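Local coordinates for protein esterase (Staphylococcus aureus subsp. aureus USA300_TCH1516, PDB 3D7R) that is a putative esterase of the alpha/beta hydrolase fold, thought to hydrolyse ester bonds, with no established natural substrate, at residues G104-L109 with F226-I231; Y197-I202 with K312-S317; G251-L256 with K274-M279. All coordinates share one frame; numbering follows the deposited sequence.

Interaction 1 of 3, residues G104-L109 with F226-I231; sequences GGFNAL and FGVNEI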
loop_
_atom_site.group_PDB
_atom_site.type_symbol
_atom_site.label_atom_id
_atom_site.label_comp_id
_atom_site.label_asym_id
_atom_site.label_seq_id
_atom_site.Cartn_x
_atom_site.Cartn_y
_atom_site.Cartn_z
ATOM N N GLY A 104 -3.512 -0.203 2.231
ATOM C CA GLY A 104 -4.037 1.132 1.876
ATOM C C GLY A 104 -5.094 1.661 2.847
ATOM O O GLY A 104 -5.530 0.958 3.774
ATOM N N GLY A 105 -5.494 2.914 2.658
ATOM C CA GLY A 105 -6.536 3.500 3.520
ATOM C C GLY A 105 -6.197 4.919 3.919
ATOM O O GLY A 105 -6.766 5.456 4.875
ATOM N N PHE A 106 -5.246 5.505 3.196
ATOM C CA PHE A 106 -4.859 6.922 3.330
ATOM C C PHE A 106 -4.256 7.303 4.681
ATOM O O PHE A 106 -4.212 8.480 5.021
ATOM C CB PHE A 106 -6.025 7.852 2.935
ATOM C CG PHE A 106 -6.782 7.370 1.723
ATOM C CD1 PHE A 106 -6.271 7.564 0.440
ATOM C CD2 PHE A 106 -7.982 6.676 1.876
ATOM C CE1 PHE A 106 -6.962 7.077 -0.680
ATOM C CE2 PHE A 106 -8.689 6.186 0.758
ATOM C CZ PHE A 106 -8.179 6.392 -0.522
ATOM N N ASN A 107 -3.767 6.302 5.421
ATOM C CA ASN A 107 -3.200 6.467 6.775
ATOM C C ASN A 107 -4.250 6.901 7.789
ATOM O O ASN A 107 -3.907 7.445 8.850
ATOM C CB ASN A 107 -1.982 7.418 6.800
ATOM C CG ASN A 107 -0.889 6.992 5.811
ATOM O OD1 ASN A 107 -0.403 5.869 5.868
ATOM N ND2 ASN A 107 -0.531 7.882 4.887
ATOM N N ALA A 108 -5.515 6.632 7.468
ATOM C CA ALA A 108 -6.662 6.999 8.305
ATOM C C ALA A 108 -7.609 5.821 8.527
ATOM O O ALA A 108 -8.253 5.716 9.588
ATOM C CB ALA A 108 -7.437 8.165 7.663
ATOM N N LEU A 109 -7.730 4.976 7.499
ATOM C CA LEU A 109 -8.556 3.769 7.537
ATOM C C LEU A 109 -7.746 2.538 7.925
ATOM O O LEU A 109 -6.576 2.427 7.592
ATOM C CB LEU A 109 -9.176 3.506 6.157
ATOM C CG LEU A 109 -10.116 4.581 5.611
ATOM C CD1 LEU A 109 -10.537 4.208 4.187
ATOM C CD2 LEU A 109 -11.336 4.741 6.532
ATOM N N PHE A 226 -9.309 16.491 -3.118
ATOM C CA PHE A 226 -9.675 17.089 -1.822
ATOM C C PHE A 226 -9.481 16.125 -0.652
ATOM O O PHE A 226 -8.844 16.480 0.339
ATOM C CB PHE A 226 -11.124 17.605 -1.851
ATOM C CG PHE A 226 -11.564 18.309 -0.578
ATOM C CD1 PHE A 226 -10.891 19.448 -0.113
ATOM C CD2 PHE A 226 -12.695 17.867 0.113
ATOM C CE1 PHE A 226 -11.326 20.106 1.037
ATOM C CE2 PHE A 226 -13.124 18.511 1.271
ATOM C CZ PHE A 226 -12.431 19.634 1.734
ATOM N N GLY A 227 -10.047 14.920 -0.754
ATOM C CA GLY A 227 -9.944 13.905 0.315
ATOM C C GLY A 227 -8.510 13.491 0.632
ATOM O O GLY A 227 -8.105 13.460 1.795
ATOM N N VAL A 228 -7.730 13.185 -0.402
ATOM C CA VAL A 228 -6.334 12.782 -0.229
ATOM C C VAL A 228 -5.507 13.947 0.356
ATOM O O VAL A 228 -4.789 13.767 1.361
ATOM C CB VAL A 228 -5.744 12.213 -1.570
ATOM C CG1 VAL A 228 -4.230 12.025 -1.517
ATOM C CG2 VAL A 228 -6.438 10.891 -1.938
ATOM N N ASN A 229 -5.640 15.144 -0.231
ATOM C CA ASN A 229 -4.960 16.336 0.311
ATOM C C ASN A 229 -5.227 16.510 1.813
ATOM O O ASN A 229 -4.298 16.604 2.626
ATOM C CB ASN A 229 -5.399 17.622 -0.417
ATOM C CG ASN A 229 -4.876 17.716 -1.869
ATOM O OD1 ASN A 229 -5.280 18.609 -2.617
ATOM N ND2 ASN A 229 -3.998 16.810 -2.260
ATOM N N GLU A 230 -6.503 16.541 2.182
ATOM C CA GLU A 230 -6.896 16.843 3.561
ATOM C C GLU A 230 -6.431 15.760 4.530
ATOM O O GLU A 230 -5.903 16.047 5.607
ATOM C CB GLU A 230 -8.410 17.048 3.657
ATOM C CG GLU A 230 -8.915 18.323 2.969
ATOM C CD GLU A 230 -8.364 19.598 3.607
ATOM O OE1 GLU A 230 -8.460 19.780 4.838
ATOM O OE2 GLU A 230 -7.816 20.420 2.869
ATOM N N ILE A 231 -6.610 14.506 4.153
ATOM C CA ILE A 231 -6.170 13.423 5.038
ATOM C C ILE A 231 -4.645 13.439 5.197
ATOM O O ILE A 231 -4.130 13.362 6.310
ATOM C CB ILE A 231 -6.654 12.055 4.557
ATOM C CG1 ILE A 231 -8.186 11.987 4.611
ATOM C CG2 ILE A 231 -6.026 10.919 5.420
ATOM C CD1 ILE A 231 -8.734 10.695 3.986
#

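Interaction 2 of 3, residues Y197-I202 with K312-S317; sequences YLISPI and KQIAKS. With DMS (dimethyl sulfoxide), chain F.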
loop_
_atom_site.group_PDB
_atom_site.type_symbol
_atom_site.label_atom_id
_atom_site.label_comp_id
_atom_site.label_asym_id
_atom_site.label_seq_id
_atom_site.Cartn_x
_atom_site.Cartn_y
_atom_site.Cartn_z
ATOM N N TYR A 197 6.899 -4.317 -4.198
ATOM C CA TYR A 197 5.650 -4.416 -4.985
ATOM C C TYR A 197 4.756 -3.234 -4.657
ATOM O O TYR A 197 4.535 -2.935 -3.482
ATOM C CB TYR A 197 4.917 -5.746 -4.708
ATOM C CG TYR A 197 5.492 -6.899 -5.488
ATOM C CD1 TYR A 197 4.876 -7.364 -6.658
ATOM C CD2 TYR A 197 6.675 -7.519 -5.063
ATOM C CE1 TYR A 197 5.445 -8.422 -7.398
ATOM C CE2 TYR A 197 7.242 -8.581 -5.783
ATOM C CZ TYR A 197 6.617 -9.020 -6.944
ATOM O OH TYR A 197 7.198 -10.043 -7.650
ATOM N N LEU A 198 4.264 -2.557 -5.695
ATOM C CA LEU A 198 3.407 -1.385 -5.516
ATOM C C LEU A 198 2.095 -1.610 -6.235
ATOM O O LEU A 198 2.084 -1.838 -7.451
ATOM C CB LEU A 198 4.096 -0.131 -6.074
ATOM C CG LEU A 198 5.500 0.229 -5.557
ATOM C CD1 LEU A 198 5.983 1.558 -6.182
ATOM C CD2 LEU A 198 5.523 0.333 -4.030
ATOM N N ILE A 199 0.987 -1.570 -5.500
ATOM C CA ILE A 199 -0.341 -1.731 -6.107
ATOM C C ILE A 199 -1.101 -0.395 -6.052
ATOM O O ILE A 199 -1.437 0.106 -4.972
ATOM C CB ILE A 199 -1.180 -2.866 -5.425
ATOM C CG1 ILE A 199 -0.443 -4.212 -5.473
ATOM C CG2 ILE A 199 -2.597 -2.966 -6.053
ATOM C CD1 ILE A 199 -0.922 -5.243 -4.426
ATOM N N SER A 200 -1.366 0.192 -7.217
ATOM C CA SER A 200 -2.024 1.499 -7.277
ATOM C C SER A 200 -1.430 2.503 -6.270
ATOM O O SER A 200 -2.192 3.119 -5.494
ATOM C CB SER A 200 -3.537 1.355 -7.023
ATOM O OG SER A 200 -4.163 0.688 -8.091
ATOM N N PRO A 201 -0.088 2.686 -6.283
ATOM C CA PRO A 201 0.517 3.551 -5.268
ATOM C C PRO A 201 0.090 4.994 -5.503
ATOM O O PRO A 201 -0.036 5.410 -6.660
ATOM C CB PRO A 201 2.036 3.414 -5.530
ATOM C CG PRO A 201 2.167 2.995 -6.961
ATOM C CD PRO A 201 0.913 2.150 -7.238
ATOM N N ILE A 202 -0.143 5.736 -4.427
ATOM C CA ILE A 202 -0.407 7.170 -4.542
ATOM C C ILE A 202 0.957 7.866 -4.421
ATOM O O ILE A 202 1.369 8.291 -3.336
ATOM C CB ILE A 202 -1.427 7.658 -3.461
ATOM C CG1 ILE A 202 -2.771 6.936 -3.604
ATOM C CG2 ILE A 202 -1.644 9.176 -3.556
ATOM C CD1 ILE A 202 -3.682 7.134 -2.360
ATOM N N LYS A 312 -1.724 -13.736 -9.977
ATOM C CA LYS A 312 -0.875 -14.715 -10.667
ATOM C C LYS A 312 0.426 -14.067 -11.150
ATOM O O LYS A 312 1.480 -14.704 -11.108
ATOM C CB LYS A 312 -1.592 -15.376 -11.844
ATOM C CG LYS A 312 -2.704 -16.325 -11.450
ATOM C CD LYS A 312 -3.323 -17.010 -12.700
ATOM C CE LYS A 312 -4.757 -17.496 -12.434
ATOM N NZ LYS A 312 -4.827 -18.941 -12.041
ATOM N N GLN A 313 0.351 -12.821 -11.614
ATOM C CA GLN A 313 1.548 -12.086 -12.030
ATOM C C GLN A 313 2.512 -11.809 -10.865
ATOM O O GLN A 313 3.740 -11.866 -11.034
ATOM C CB GLN A 313 1.164 -10.782 -12.725
ATOM C CG GLN A 313 0.577 -11.030 -14.136
ATOM C CD GLN A 313 -0.149 -9.837 -14.693
ATOM O OE1 GLN A 313 -0.709 -9.021 -13.953
ATOM N NE2 GLN A 313 -0.141 -9.719 -16.016
ATOM N N ILE A 314 1.953 -11.471 -9.702
ATOM C CA ILE A 314 2.745 -11.384 -8.467
ATOM C C ILE A 314 3.443 -12.719 -8.189
ATOM O O ILE A 314 4.665 -12.746 -8.016
ATOM C CB ILE A 314 1.882 -10.945 -7.264
ATOM C CG1 ILE A 314 1.374 -9.505 -7.488
ATOM C CG2 ILE A 314 2.697 -11.049 -5.941
ATOM C CD1 ILE A 314 0.411 -8.993 -6.435
ATOM N N ALA A 315 2.685 -13.822 -8.200
ATOM C CA ALA A 315 3.223 -15.162 -7.928
ATOM C C ALA A 315 4.339 -15.556 -8.910
ATOM O O ALA A 315 5.383 -16.062 -8.506
ATOM C CB ALA A 315 2.104 -16.208 -7.966
ATOM N N LYS A 316 4.111 -15.321 -10.197
ATOM C CA LYS A 316 5.109 -15.636 -11.217
ATOM C C LYS A 316 6.372 -14.775 -11.079
ATOM O O LYS A 316 7.483 -15.266 -11.269
ATOM C CB LYS A 316 4.506 -15.486 -12.616
ATOM C CG LYS A 316 5.373 -16.071 -13.761
ATOM C CD LYS A 316 6.333 -15.021 -14.330
ATOM C CE LYS A 316 7.482 -15.657 -15.138
ATOM N NZ LYS A 316 8.731 -14.820 -15.043
ATOM N N SER A 317 6.218 -13.498 -10.757
ATOM C CA SER A 317 7.394 -12.622 -10.704
ATOM C C SER A 317 8.161 -12.676 -9.370
ATOM O O SER A 317 9.367 -12.439 -9.344
ATOM C CB SER A 317 7.001 -11.185 -11.011
ATOM O OG SER A 317 6.088 -10.731 -10.039
HETATM S S DMS F . -1.049 -6.269 -17.892
HETATM O O DMS F . -1.169 -8.037 -17.817
HETATM C C1 DMS F . -0.191 -5.854 -19.431
HETATM C C2 DMS F . -2.698 -5.660 -18.289
#

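Interaction 3 of 3, residues G251-L256 with K274-M279; sequences GTIEGL and KLFEQM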
loop_
_atom_site.group_PDB
_atom_site.type_symbol
_atom_site.label_atom_id
_atom_site.label_comp_id
_atom_site.label_asym_id
_atom_site.label_seq_id
_atom_site.Cartn_x
_atom_site.Cartn_y
_atom_site.Cartn_z
ATOM N N GLY A 251 11.438 10.907 -4.086
ATOM C CA GLY A 251 12.490 10.274 -3.260
ATOM C C GLY A 251 13.619 9.616 -4.043
ATOM O O GLY A 251 13.681 9.729 -5.278
ATOM N N THR A 252 14.513 8.928 -3.331
ATOM C CA THR A 252 15.662 8.269 -3.938
ATOM C C THR A 252 15.226 7.144 -4.884
ATOM O O THR A 252 14.336 6.346 -4.560
ATOM C CB THR A 252 16.639 7.751 -2.856
ATOM O OG1 THR A 252 17.035 8.843 -2.021
ATOM C CG2 THR A 252 17.902 7.160 -3.468
ATOM N N ILE A 253 15.856 7.099 -6.054
ATOM C CA ILE A 253 15.562 6.116 -7.108
ATOM C C ILE A 253 16.758 5.179 -7.290
ATOM O O ILE A 253 16.616 3.945 -7.319
ATOM C CB ILE A 253 15.256 6.858 -8.470
ATOM C CG1 ILE A 253 13.943 7.653 -8.399
ATOM C CG2 ILE A 253 15.238 5.905 -9.652
ATOM C CD1 ILE A 253 12.755 6.863 -7.899
ATOM N N GLU A 254 17.939 5.783 -7.441
ATOM C CA GLU A 254 19.197 5.049 -7.629
ATOM C C GLU A 254 19.510 4.136 -6.448
ATOM O O GLU A 254 19.615 4.610 -5.309
ATOM C CB GLU A 254 20.354 6.023 -7.886
ATOM C CG GLU A 254 20.090 6.946 -9.088
ATOM C CD GLU A 254 21.268 7.879 -9.417
ATOM O OE1 GLU A 254 22.250 7.891 -8.658
ATOM O OE2 GLU A 254 21.213 8.596 -10.437
ATOM N N GLY A 255 19.645 2.837 -6.731
ATOM C CA GLY A 255 19.942 1.828 -5.718
ATOM C C GLY A 255 18.746 1.017 -5.212
ATOM O O GLY A 255 18.906 0.112 -4.405
ATOM N N LEU A 256 17.542 1.343 -5.673
ATOM C CA LEU A 256 16.349 0.602 -5.265
ATOM C C LEU A 256 16.439 -0.875 -5.683
ATOM O O LEU A 256 17.092 -1.202 -6.683
ATOM C CB LEU A 256 15.079 1.244 -5.856
ATOM C CG LEU A 256 14.562 2.526 -5.176
ATOM C CD1 LEU A 256 13.409 3.134 -5.945
ATOM C CD2 LEU A 256 14.118 2.201 -3.740
ATOM N N LYS A 274 3.031 6.436 -14.497
ATOM C CA LYS A 274 3.785 6.483 -15.756
ATOM C C LYS A 274 5.031 7.351 -15.613
ATOM O O LYS A 274 6.088 7.015 -16.150
ATOM C CB LYS A 274 2.918 6.993 -16.921
ATOM C CG LYS A 274 1.756 6.046 -17.335
ATOM C CD LYS A 274 2.250 4.725 -17.929
ATOM C CE LYS A 274 2.389 4.799 -19.436
ATOM N NZ LYS A 274 3.007 3.537 -19.949
ATOM N N LEU A 275 4.903 8.470 -14.894
ATOM C CA LEU A 275 6.054 9.341 -14.612
ATOM C C LEU A 275 7.120 8.628 -13.771
ATOM O O LEU A 275 8.326 8.664 -14.090
ATOM C CB LEU A 275 5.607 10.625 -13.915
ATOM C CG LEU A 275 6.709 11.616 -13.507
ATOM C CD1 LEU A 275 7.630 11.993 -14.700
ATOM C CD2 LEU A 275 6.080 12.860 -12.893
ATOM N N PHE A 276 6.684 7.977 -12.700
ATOM C CA PHE A 276 7.602 7.158 -11.896
ATOM C C PHE A 276 8.305 6.086 -12.757
ATOM O O PHE A 276 9.516 5.889 -12.662
ATOM C CB PHE A 276 6.853 6.515 -10.739
ATOM C CG PHE A 276 7.694 5.577 -9.902
ATOM C CD1 PHE A 276 8.718 6.077 -9.086
ATOM C CD2 PHE A 276 7.418 4.202 -9.885
ATOM C CE1 PHE A 276 9.489 5.219 -8.296
ATOM C CE2 PHE A 276 8.175 3.329 -9.091
ATOM C CZ PHE A 276 9.209 3.849 -8.286
ATOM N N GLU A 277 7.554 5.399 -13.611
ATOM C CA GLU A 277 8.179 4.412 -14.482
ATOM C C GLU A 277 9.274 5.032 -15.366
ATOM O O GLU A 277 10.343 4.432 -15.540
ATOM C CB GLU A 277 7.139 3.699 -15.338
ATOM C CG GLU A 277 7.747 2.637 -16.256
ATOM C CD GLU A 277 6.781 2.132 -17.318
ATOM O OE1 GLU A 277 5.896 2.882 -17.789
ATOM O OE2 GLU A 277 6.931 0.966 -17.692
ATOM N N GLN A 278 9.004 6.205 -15.944
ATOM C CA GLN A 278 9.991 6.913 -16.776
ATOM C C GLN A 278 11.258 7.256 -15.983
ATOM O O GLN A 278 12.386 7.094 -16.475
ATOM C CB GLN A 278 9.372 8.182 -17.387
ATOM C CG GLN A 278 8.451 7.915 -18.613
ATOM C CD GLN A 278 9.212 7.302 -19.781
ATOM O OE1 GLN A 278 10.282 7.777 -20.140
ATOM N NE2 GLN A 278 8.662 6.250 -20.379
HETATM N N MSE A 279 11.078 7.719 -14.740
HETATM C CA MSE A 279 12.223 8.034 -13.881
HETATM C C MSE A 279 13.069 6.786 -13.544
HETATM O O MSE A 279 14.290 6.837 -13.562
HETATM C CB MSE A 279 11.768 8.737 -12.589
HETATM C CG MSE A 279 11.111 10.082 -12.817
HETATM SE SE MSE A 279 10.211 10.638 -11.146
HETATM C CE MSE A 279 11.768 10.745 -10.010
#

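Interaction 1 of 3, residues G104-L109 with F226-I231
Phe106 reaches from the loop after strand 98-102 onto helix 225-236, where Val228 and Ile231, one turn apart, receive it. Its CB packs against both methyls of Ile231, 3.9 Å from CG2 and 4.1 Å from CD1. A chi1 of -41° sets CG anti to the carbonyl carbon, which directs the ring past Ile231 toward Val228, with Ile231 CD1 oblique to it. There CD1 and CE1 share one methyl, Val228 CG2, which lies 4.1 Å from CE1 and comes at the ring obliquely; the two side chains cross at about a right angle. Ile231 CG2 also touches the loop backbone, 3.1 Å from Phe106 O, a close approach without a hydrogen bond, and packs 3.8 Å from Ala108 CB. The loop is coiled tightly enough for Gly105 O to accept from both Ala108 N and Leu109 N. A glycine pair followed by such a turn, at this place after the strand, is consistent with the oxyanion-hole loop of hormone-sensitive-lipase-like hydrolases; Gly105 N and Phe106 N make weak bonds to Ser173 OG. Phe52 of helix 46-61 touches both Ala108 and Ile231. With no hydrogen bond between loop and helix, this junction depends on the shape fit of buried hydrocarbon, while polar bonds organise the loop itself.

Interaction 2 of 3, residues Y197-I202 with K312-S317
Tyr197 and Ser317 supply the hydrogen bond of this contact: Tyr197 OH donates to Ser317 OG over 2.7 Å, the acceptor lying at the edge of the phenol ring and in its plane. Ser317 OG sits between its own backbone N and carbonyl carbon, chi1 62°, which turns it back along the helix as well as toward the tyrosine. Two carbonyls of the preceding turn come near it. Gln313 O is 2.8 Å from Ser317 OG, and Ile314 O is 3.2 Å from that same OG; its single proton can serve either. A buried hydroxyl thus accepts from the strand and has its own helix to donate to.

Apolar packing centres on Ile314, whose side chain runs alongside that of Tyr197 and points the opposite way. Its two branches meet neighbouring ring carbons: CG2, oblique to the ring, lies 4.1 Å from Tyr197 CE1, and CG1 is 4.2 Å from Tyr197 CD1. At the end of the longer branch, Ile314 CD1 makes a looser touch with Ile199 CD1, at 4.5 Å. This is the packing of a C-terminal helix against the central sheet of an alpha/beta hydrolase. Helix 312-317 runs antiparallel to strand 197-199, at 172°, with the axes 11.5 Å apart. Tyr197 also stacks with Tyr260 of the neighbouring strand, and Met169 and Phe262, from the strands flanking 195-199, also touch Ile314.

A solvent molecule is held by Gln313, the residue before Ile314. Its extended side chain carries the amide away from the strand, and NE2 donates to the oxygen of a dimethyl sulfoxide molecule, probably from the crystallisation liquor, over 2.7 Å with a moderately bent N-H...O angle of 154°. The other amide atom, Gln313 OE1, is hydrogen-bonded to Tyr292 OH.

Interaction 3 of 3, residues G251-L256 with K274-M279
The ring of Phe276 is the flat group here, and Ile253 meets it obliquely, the methyl CD1 lying 3.7 Å from Phe276 CE1. Leu179 of helix 173-187, Ile287 and Leu203 also touch this phenyl group. The contact belongs to a beta-alpha-beta unit of the hydrolase fold: helix 270-282 connects the parallel neighbours 259-264 and 287-292, and the loop 251-256 leads into the first of these strands. Phe276 has CG anti to its amide nitrogen, chi1 176°, and its tip comes closer to the loop than its CB direction would suggest. Ile253 and Phe276 lie alongside one another, heading opposite ways. One turn later, Met279, present as selenomethionine, crosses Ile253 at about a right angle. Its chain bends about the CG-SE bond (chi3 62°), setting CE 4.1 Å from Ile253 CG1. The isoleucine therefore spends one branch, CG1 and CD1, on two residues of the helix, while CG2 comes within 4.1 Å of Met279 O. No hydrogen bond joins the segments. Ile253 opens a type II beta turn in which Gly255 adopts the positive phi usual at its third position; the turn is closed by Leu256 N donating to Ile253 O over 3.2 Å.

Interaction 2 lies between the other two in a run of packed side chains. Ile202, just beyond strand 195-199, touches interaction 1 through CD1, 3.7 Å from Phe106 CE1, although the two centres are about 22 Å apart. From the same strand Leu198 CD1 packs 4.0 Å from Phe276 CE2 of interaction 3, whose centre is about 16 Å from that of interaction 2. Interactions 1 and 3 do not meet; their nearest atoms are about 15 Å apart. The loop of interaction 1 is weakly bonded to Ser173 at the start of helix 173-187, and Ser200 of interaction 2 touches His297; both probably border the region where this fold has its active site.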